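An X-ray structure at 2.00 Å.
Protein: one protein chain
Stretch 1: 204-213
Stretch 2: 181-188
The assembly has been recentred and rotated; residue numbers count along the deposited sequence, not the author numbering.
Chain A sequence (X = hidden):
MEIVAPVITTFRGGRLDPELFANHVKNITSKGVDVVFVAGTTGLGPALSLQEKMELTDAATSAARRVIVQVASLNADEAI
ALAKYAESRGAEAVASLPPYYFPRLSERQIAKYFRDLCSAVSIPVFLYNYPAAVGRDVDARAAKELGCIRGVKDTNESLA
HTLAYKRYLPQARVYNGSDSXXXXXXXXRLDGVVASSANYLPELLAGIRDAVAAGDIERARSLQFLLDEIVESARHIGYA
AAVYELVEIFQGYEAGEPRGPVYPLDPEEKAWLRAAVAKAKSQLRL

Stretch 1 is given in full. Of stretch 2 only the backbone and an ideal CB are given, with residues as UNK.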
ATOM      1  N   LEU A 204     -20.210 -26.800  -5.825  1.00 21.10           N
ATOM      2  CA  LEU A 204     -19.963 -25.727  -6.806  1.00 20.23           C
ATOM      3  C   LEU A 204     -18.525 -25.749  -7.312  1.00 20.20           C
ATOM      4  O   LEU A 204     -18.263 -25.596  -8.521  1.00 19.10           O
ATOM      5  CB  LEU A 204     -20.333 -24.354  -6.219  1.00 21.00           C
ATOM      6  CG  LEU A 204     -20.393 -23.108  -7.152  1.00 21.90           C
ATOM      7  CD1 LEU A 204     -21.067 -21.932  -6.482  1.00 22.71           C
ATOM      8  CD2 LEU A 204     -19.017 -22.654  -7.549  1.00 24.03           C
ATOM      9  N   LEU A 205     -17.559 -25.941  -6.408  1.00 19.53           N
ATOM     10  CA  LEU A 205     -16.159 -25.977  -6.821  1.00 18.84           C
ATOM     11  C   LEU A 205     -15.922 -27.177  -7.731  1.00 19.77           C
ATOM     12  O   LEU A 205     -15.170 -27.096  -8.687  1.00 20.46           O
ATOM     13  CB  LEU A 205     -15.211 -26.049  -5.598  1.00 18.98           C
ATOM     14  CG  LEU A 205     -15.313 -24.934  -4.545  1.00 21.40           C
ATOM     15  CD1 LEU A 205     -14.056 -24.992  -3.639  1.00 20.96           C
ATOM     16  CD2 LEU A 205     -15.446 -23.542  -5.193  1.00 20.82           C
ATOM     17  N   ALA A 206     -16.540 -28.306  -7.391  1.00 21.12           N
ATOM     18  CA  ALA A 206     -16.423 -29.527  -8.211  1.00 21.01           C
ATOM     19  C   ALA A 206     -17.071 -29.276  -9.574  1.00 20.93           C
ATOM     20  O   ALA A 206     -16.551 -29.708 -10.586  1.00 22.26           O
ATOM     21  CB  ALA A 206     -17.091 -30.726  -7.496  1.00 20.59           C
ATOM     22  N   GLY A 207     -18.198 -28.576  -9.583  1.00 20.51           N
ATOM     23  CA  GLY A 207     -18.838 -28.173 -10.852  1.00 20.83           C
ATOM     24  C   GLY A 207     -17.915 -27.315 -11.706  1.00 20.95           C
ATOM     25  O   GLY A 207     -17.798 -27.526 -12.918  1.00 19.76           O
ATOM     26  N   ILE A 208     -17.222 -26.363 -11.082  1.00 19.77           N
ATOM     27  CA  ILE A 208     -16.243 -25.562 -11.836  1.00 19.26           C
ATOM     28  C   ILE A 208     -15.134 -26.426 -12.404  1.00 20.55           C
ATOM     29  O   ILE A 208     -14.766 -26.296 -13.576  1.00 20.07           O
ATOM     30  CB  ILE A 208     -15.637 -24.436 -10.965  1.00 18.91           C
ATOM     31  CG1 ILE A 208     -16.739 -23.450 -10.556  1.00 18.58           C
ATOM     32  CG2 ILE A 208     -14.472 -23.744 -11.714  1.00 19.68           C
ATOM     33  CD1 ILE A 208     -16.244 -22.289  -9.652  1.00 19.89           C
ATOM     34  N   ARG A 209     -14.559 -27.296 -11.570  1.00 20.23           N
ATOM     35  CA  ARG A 209     -13.471 -28.174 -12.021  1.00 20.26           C
ATOM     36  C   ARG A 209     -13.917 -29.073 -13.199  1.00 21.75           C
ATOM     37  O   ARG A 209     -13.181 -29.240 -14.185  1.00 21.80           O
ATOM     38  CB  ARG A 209     -12.995 -29.080 -10.853  1.00 19.99           C
ATOM     39  CG  ARG A 209     -11.725 -29.858 -11.199  1.00 21.29           C
ATOM     40  CD  ARG A 209     -11.194 -30.701 -10.002  1.00 22.34           C
ATOM     41  NE  ARG A 209     -12.218 -31.643  -9.545  1.00 23.51           N
ATOM     42  CZ  ARG A 209     -12.139 -32.364  -8.426  1.00 23.99           C
ATOM     43  NH1 ARG A 209     -11.084 -32.236  -7.625  1.00 22.32           N
ATOM     44  NH2 ARG A 209     -13.148 -33.161  -8.091  1.00 23.23           N
ATOM     45  N   ASP A 210     -15.098 -29.676 -13.056  1.00 22.36           N
ATOM     46  CA  ASP A 210     -15.704 -30.509 -14.115  1.00 25.46           C
ATOM     47  C   ASP A 210     -15.869 -29.727 -15.413  1.00 24.64           C
ATOM     48  O   ASP A 210     -15.563 -30.213 -16.509  1.00 24.82           O
ATOM     49  CB  ASP A 210     -17.090 -30.974 -13.671  1.00 25.17           C
ATOM     50  CG  ASP A 210     -17.036 -32.106 -12.647  1.00 27.34           C
ATOM     51  OD1 ASP A 210     -15.936 -32.654 -12.416  1.00 26.93           O
ATOM     52  OD2 ASP A 210     -18.094 -32.429 -12.064  1.00 27.47           O
ATOM     53  N   ALA A 211     -16.352 -28.502 -15.277  1.00 24.18           N
ATOM     54  CA  ALA A 211     -16.624 -27.680 -16.434  1.00 24.93           C
ATOM     55  C   ALA A 211     -15.333 -27.338 -17.140  1.00 25.10           C
ATOM     56  O   ALA A 211     -15.245 -27.444 -18.352  1.00 24.29           O
ATOM     57  CB  ALA A 211     -17.409 -26.410 -16.044  1.00 24.30           C
ATOM     58  N   VAL A 212     -14.325 -26.909 -16.399  1.00 24.29           N
ATOM     59  CA  VAL A 212     -13.044 -26.606 -17.013  1.00 25.59           C
ATOM     60  C   VAL A 212     -12.465 -27.841 -17.731  1.00 28.05           C
ATOM     61  O   VAL A 212     -11.963 -27.735 -18.850  1.00 29.15           O
ATOM     62  CB  VAL A 212     -12.017 -26.011 -15.988  1.00 24.90           C
ATOM     63  CG1 VAL A 212     -10.641 -25.909 -16.614  1.00 26.08           C
ATOM     64  CG2 VAL A 212     -12.476 -24.636 -15.480  1.00 23.78           C
ATOM     65  N   ALA A 213     -12.535 -29.006 -17.096  1.00 29.59           N
ATOM     66  CA  ALA A 213     -12.005 -30.247 -17.697  1.00 32.06           C
ATOM     67  C   ALA A 213     -12.750 -30.675 -18.975  1.00 33.20           C
ATOM     68  O   ALA A 213     -12.147 -31.254 -19.870  1.00 33.97           O
ATOM     69  CB  ALA A 213     -12.026 -31.387 -16.693  1.00 31.06           C
ATOM     70  N   UNK A 181     -10.521 -16.923  -7.620  1.00 17.41           N
ATOM     71  CA  UNK A 181      -9.623 -17.532  -8.623  1.00 17.78           C
ATOM     72  C   UNK A 181      -9.750 -19.060  -8.800  1.00 18.16           C
ATOM     73  O   UNK A 181      -8.851 -19.699  -9.365  1.00 19.76           O
ATOM     74  CB  UNK A 181      -8.176 -17.210  -8.242  1.00 17.78           C
ATOM     75  N   UNK A 182     -10.840 -19.656  -8.329  1.00 17.92           N
ATOM     76  CA  UNK A 182     -11.018 -21.114  -8.482  1.00 18.46           C
ATOM     77  C   UNK A 182     -11.041 -21.547  -9.956  1.00 19.19           C
ATOM     78  O   UNK A 182     -10.290 -22.416 -10.399  1.00 17.18           O
ATOM     79  CB  UNK A 182     -12.315 -21.555  -7.800  1.00 18.46           C
ATOM     80  N   UNK A 183     -11.942 -20.929 -10.708  1.00 19.16           N
ATOM     81  CA  UNK A 183     -11.999 -21.118 -12.154  1.00 18.92           C
ATOM     82  C   UNK A 183     -10.628 -20.919 -12.798  1.00 18.23           C
ATOM     83  O   UNK A 183     -10.096 -21.826 -13.442  1.00 18.79           O
ATOM     84  CB  UNK A 183     -13.013 -20.154 -12.773  1.00 18.92           C
ATOM     85  N   UNK A 184     -10.031 -19.752 -12.603  1.00 16.87           N
ATOM     86  CA  UNK A 184      -8.747 -19.438 -13.198  1.00 17.99           C
ATOM     87  C   UNK A 184      -7.627 -20.429 -12.829  1.00 18.53           C
ATOM     88  O   UNK A 184      -6.820 -20.820 -13.683  1.00 17.25           O
ATOM     89  CB  UNK A 184      -8.337 -18.025 -12.779  1.00 17.99           C
ATOM     90  N   UNK A 185      -7.574 -20.828 -11.558  1.00 17.23           N
ATOM     91  CA  UNK A 185      -6.584 -21.849 -11.124  1.00 17.52           C
ATOM     92  C   UNK A 185      -6.698 -23.171 -11.891  1.00 17.00           C
ATOM     93  O   UNK A 185      -5.701 -23.745 -12.293  1.00 19.70           O
ATOM     94  CB  UNK A 185      -6.751 -22.128  -9.629  1.00 17.52           C
ATOM     95  N   UNK A 186      -7.903 -23.701 -12.031  1.00 19.09           N
ATOM     96  CA  UNK A 186      -8.072 -24.926 -12.840  1.00 18.83           C
ATOM     97  C   UNK A 186      -7.710 -24.697 -14.316  1.00 20.39           C
ATOM     98  O   UNK A 186      -7.042 -25.531 -14.963  1.00 20.00           O
ATOM     99  CB  UNK A 186      -9.514 -25.426 -12.738  1.00 18.83           C
ATOM    100  N   UNK A 187      -8.137 -23.550 -14.837  1.00 20.15           N
ATOM    101  CA  UNK A 187      -7.832 -23.172 -16.239  1.00 20.29           C
ATOM    102  C   UNK A 187      -6.336 -23.127 -16.546  1.00 21.35           C
ATOM    103  O   UNK A 187      -5.880 -23.517 -17.647  1.00 22.50           O
ATOM    104  CB  UNK A 187      -8.441 -21.804 -16.550  1.00 20.29           C
ATOM    105  N   UNK A 188      -5.540 -22.659 -15.591  1.00 20.25           N
ATOM    106  CA  UNK A 188      -4.106 -22.587 -15.837  1.00 20.05           C
ATOM    107  C   UNK A 188      -3.393 -23.838 -15.329  1.00 20.78           C
ATOM    108  O   UNK A 188      -2.162 -23.929 -15.402  1.00 22.89           O
ATOM    109  CB  UNK A 188      -3.517 -21.340 -15.174  1.00 20.05           C
TER

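Stretch 1 is helical throughout, and 182-187 forms a second helix running in broadly the same direction, the axes 9.4 Å apart at closest approach and inclined by 37°. Position 181 lies just before this helix, with phi/psi of -116/17°, and its ideal CB has nothing of stretch 1 within 5.5 Å; stretch 1 sets no preference. The residue is Leu 181, whose O accepts the backbone N of position 185 at 2.8 Å.

Position 182 points toward stretch 1. Its ideal CB lies 4.4 Å from Ile 208 CD1 and 4.5 Å from Leu 205 CD2, an aliphatic setting, suited to valine, isoleucine, alanine or perhaps leucine. Val 182 is found, with chi1 t; Val 182 CG1 lies 4.0 Å from Ile 208 CD1, and both Val 182 CG1 and Val 182 CG2 lie 4.1 Å from Leu 205 CD2.

At position 183 CA-to-CB runs sideways, yet the ideal CB is only 4.0 Å from Ile 208 CG2 and 5.3 Å from Val 212 CG2. Several apolar side chains, aliphatic or aromatic, could lie along this flank. Phe 183 (chi1 t) packs its CB 3.9 Å from Ile 208 CG2, while Val 212 CG2 meets the ring edge 3.8 Å from Phe 183 CD1. The backbone is close as well, Ile 208 CG2 lying 3.6 Å from Phe 183 CA.

Position 184 points away and is unconstrained by stretch 1; it is Ala 184. Position 185 is likewise out of reach, but one turn after the carbonyl of Leu 181 a short hydroxyl side chain could fold back. Ser 185 does so, its OG donating to Leu 181 O at 2.7 Å.

Position 186 points toward stretch 1, its ideal CB 4.1 Å from Val 212 CG1 and 4.9 Å from Arg 209 CA. Beyond it, the surface between Leu 205 and Arg 209 offers room for a long apolar or flat side chain: leucine, methionine or an aromatic. Phe 186 has the largest contact area of this stretch. With chi1 m, Phe 186 CE2 lies 3.7 Å from Arg 209 CB, and Arg 209 CG sits 4.0 Å from the Phe 186 ring centroid, almost on the normal, in a CH-pi contact. Ile 208 CG2 lies at the ring edge, 4.1 Å from Phe 186 CD2.

At position 187, directed sideways, Val 212 CG1 is 4.7 Å from the ideal CB and 3.9 Å from the backbone N. A small residue suffices, though others are not excluded. Ala 187 makes a modest contact. Position 188 points away, leaving the choice open; it is Val 188.

Stretch 2 181-188: LVFASFAV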
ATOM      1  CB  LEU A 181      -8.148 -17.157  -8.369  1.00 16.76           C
ATOM      2  CG  LEU A 181      -7.763 -15.681  -8.534  1.00 16.54           C
ATOM      3  CD1 LEU A 181      -6.332 -15.393  -8.050  1.00 17.37           C
ATOM      4  CD2 LEU A 181      -7.958 -15.264 -10.039  1.00 16.37           C
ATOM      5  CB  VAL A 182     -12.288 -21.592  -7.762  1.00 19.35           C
ATOM      6  CG1 VAL A 182     -12.599 -23.055  -8.109  1.00 19.08           C
ATOM      7  CG2 VAL A 182     -12.107 -21.434  -6.196  1.00 19.02           C
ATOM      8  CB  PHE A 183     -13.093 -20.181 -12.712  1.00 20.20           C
ATOM      9  CG  PHE A 183     -12.960 -19.853 -14.166  1.00 21.69           C
ATOM     10  CD1 PHE A 183     -12.729 -20.847 -15.110  1.00 21.36           C
ATOM     11  CD2 PHE A 183     -13.151 -18.538 -14.595  1.00 22.37           C
ATOM     12  CE1 PHE A 183     -12.623 -20.526 -16.488  1.00 22.37           C
ATOM     13  CE2 PHE A 183     -13.059 -18.205 -15.966  1.00 22.07           C
ATOM     14  CZ  PHE A 183     -12.814 -19.178 -16.894  1.00 21.77           C
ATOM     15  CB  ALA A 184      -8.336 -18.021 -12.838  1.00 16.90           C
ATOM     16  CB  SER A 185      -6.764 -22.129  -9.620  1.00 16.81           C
ATOM     17  OG  SER A 185      -6.536 -20.954  -8.878  1.00 17.86           O
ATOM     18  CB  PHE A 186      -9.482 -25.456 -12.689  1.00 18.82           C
ATOM     19  CG  PHE A 186      -9.794 -25.975 -11.289  1.00 18.76           C
ATOM     20  CD1 PHE A 186      -8.902 -26.821 -10.621  1.00 19.70           C
ATOM     21  CD2 PHE A 186     -10.984 -25.633 -10.667  1.00 18.25           C
ATOM     22  CE1 PHE A 186      -9.210 -27.305  -9.314  1.00 17.82           C
ATOM     23  CE2 PHE A 186     -11.297 -26.101  -9.382  1.00 18.80           C
ATOM     24  CZ  PHE A 186     -10.404 -26.944  -8.720  1.00 18.89           C
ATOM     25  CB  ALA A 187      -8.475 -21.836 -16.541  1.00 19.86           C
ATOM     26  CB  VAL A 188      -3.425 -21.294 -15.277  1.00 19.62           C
ATOM     27  CG1 VAL A 188      -4.027 -20.022 -15.901  1.00 20.28           C
ATOM     28  CG2 VAL A 188      -3.464 -21.250 -13.714  1.00 20.07           C
TER
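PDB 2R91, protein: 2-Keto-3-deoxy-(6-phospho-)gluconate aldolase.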